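Local coordinates for protein antigen 43 (PDB 4KH3) that probably mediates self-association between bacterial cells, driving Escherichia coli clumping and biofilm formation through the beta-helical passenger of an autotransporter, at residues L40-G43 and P44-E48. Sequence-based numbering, arbitrary orientation.
Sequences LELG and PDSDE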
loop_
_atom_site.group_PDB
_atom_site.type_symbol
_atom_site.label_atom_id
_atom_site.label_comp_id
_atom_site.label_asym_id
_atom_site.label_seq_id
_atom_site.Cartn_x
_atom_site.Cartn_y
_atom_site.Cartn_z
ATOM N N LEU A 40 26.519 5.075 -32.559
ATOM C CA LEU A 40 25.244 4.493 -32.136
ATOM C C LEU A 40 24.121 4.866 -33.113
ATOM O O LEU A 40 22.930 4.845 -32.764
ATOM C CB LEU A 40 24.883 4.947 -30.710
ATOM C CG LEU A 40 23.956 4.020 -29.909
ATOM C CD1 LEU A 40 24.642 2.710 -29.593
ATOM C CD2 LEU A 40 23.471 4.684 -28.636
ATOM N N GLU A 41 24.502 5.233 -34.334
ATOM C CA GLU A 41 23.521 5.617 -35.358
ATOM C C GLU A 41 22.413 4.579 -35.508
ATOM O O GLU A 41 21.251 4.938 -35.675
ATOM C CB GLU A 41 24.196 5.852 -36.718
ATOM C CG GLU A 41 24.970 7.169 -36.836
ATOM C CD GLU A 41 26.416 7.054 -36.374
ATOM O OE1 GLU A 41 27.182 8.007 -36.615
ATOM O OE2 GLU A 41 26.791 6.015 -35.786
ATOM N N LEU A 42 22.771 3.298 -35.415
ATOM C CA LEU A 42 21.807 2.226 -35.641
ATOM C C LEU A 42 21.135 1.765 -34.355
ATOM O O LEU A 42 20.297 0.855 -34.364
ATOM C CB LEU A 42 22.486 1.046 -36.336
ATOM C CG LEU A 42 23.243 1.433 -37.608
ATOM C CD1 LEU A 42 23.852 0.209 -38.268
ATOM C CD2 LEU A 42 22.319 2.169 -38.570
ATOM N N GLY A 43 21.509 2.389 -33.246
ATOM C CA GLY A 43 20.911 2.058 -31.970
ATOM C C GLY A 43 21.520 0.844 -31.299
ATOM O O GLY A 43 22.264 0.080 -31.905
ATOM N N PRO A 44 21.191 0.652 -30.023
ATOM C CA PRO A 44 21.822 -0.386 -29.197
ATOM C C PRO A 44 21.520 -1.813 -29.644
ATOM O O PRO A 44 22.302 -2.703 -29.338
ATOM C CB PRO A 44 21.226 -0.137 -27.808
ATOM C CG PRO A 44 19.941 0.601 -28.065
ATOM C CD PRO A 44 20.192 1.443 -29.279
ATOM N N ASP A 45 20.420 -2.025 -30.363
ATOM C CA ASP A 45 19.980 -3.378 -30.694
ATOM C C ASP A 45 20.547 -3.875 -32.014
ATOM O O ASP A 45 20.280 -5.007 -32.434
ATOM C CB ASP A 45 18.453 -3.462 -30.708
ATOM C CG ASP A 45 17.853 -3.332 -29.322
ATOM O OD1 ASP A 45 18.397 -3.969 -28.386
ATOM O OD2 ASP A 45 16.854 -2.585 -29.167
ATOM N N SER A 46 21.320 -3.019 -32.671
ATOM C CA SER A 46 22.054 -3.432 -33.851
ATOM C C SER A 46 23.447 -3.859 -33.420
ATOM O O SER A 46 23.902 -3.532 -32.320
ATOM C CB SER A 46 22.139 -2.288 -34.870
ATOM O OG SER A 46 23.132 -2.537 -35.859
ATOM N N ASP A 47 24.118 -4.588 -34.297
ATOM C CA ASP A 47 25.506 -4.960 -34.091
ATOM C C ASP A 47 26.275 -4.576 -35.349
ATOM O O ASP A 47 27.305 -5.165 -35.667
ATOM C CB ASP A 47 25.608 -6.462 -33.851
ATOM C CG ASP A 47 24.826 -7.260 -34.877
ATOM O OD1 ASP A 47 23.875 -6.692 -35.474
ATOM O OD2 ASP A 47 25.156 -8.446 -35.091
ATOM N N GLU A 48 25.753 -3.585 -36.064
ATOM C CA GLU A 48 26.389 -3.081 -37.271
ATOM C C GLU A 48 26.999 -1.692 -37.086
ATOM O O GLU A 48 27.607 -1.162 -38.020
ATOM C CB GLU A 48 25.370 -3.009 -38.405
ATOM C CG GLU A 48 24.589 -4.287 -38.636
ATOM C CD GLU A 48 25.180 -5.124 -39.748
ATOM O OE1 GLU A 48 24.441 -5.419 -40.715
ATOM O OE2 GLU A 48 26.380 -5.482 -39.654
HETATM O O HOH W 1 18.888 -0.413 -32.156
#
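Leu42 turns its CG anti to its own carbonyl carbon (chi1 -53°) and Ser46 turns OG anti to its backbone N (chi1 165°), and these two torsions bring CD1 of the leucine and OG of the serine together across the bend at Gly43-Pro44. The backbone itself sets CB of Leu42 3.7 Å from CB of Ser46, and CD1 of Leu42 reaches past the serine to touch CB of Glu48 at 3.6 Å. The leucine branch crosses the start of the glutamate chain at a slant, while the rest of that chain turns about its CB-CG bond and carries the carboxylate away. OG of Ser46 also touches CB and CD1 of Leu42, yet accepts a hydrogen bond from the backbone N of Glu48 at 2.8 Å, a nearly straight bond that closes an ST turn and holds the serine side chain in this rotamer. Two consecutive type I turns share Gly43. The first, Leu40 to Gly43, is closed by N of Gly43 on O of Leu40 at 2.9 Å; the second, Gly43 to Ser46, has a weak bond from N of Ser46 to O of Gly43. A water ties the turns together, donating to O of Leu42 and accepting from N of Asp45. Gly43 joins them with a positive phi (82°), where a side chain would jam against the preceding carbonyl O. CD1 of Leu40 approaches N of Pro44 at 4.0 Å, and both residues rest on Trp109 of strand 107-110. The side chain of Asn49 accepts from N of Leu42 through OD1 and donates to O of Gly43 through ND2. The result is consecutive type I turns and an ST turn in the surface loop between strands 35-36 and 52-55 of the parallel beta-helix characteristic of autotransporter passenger domains.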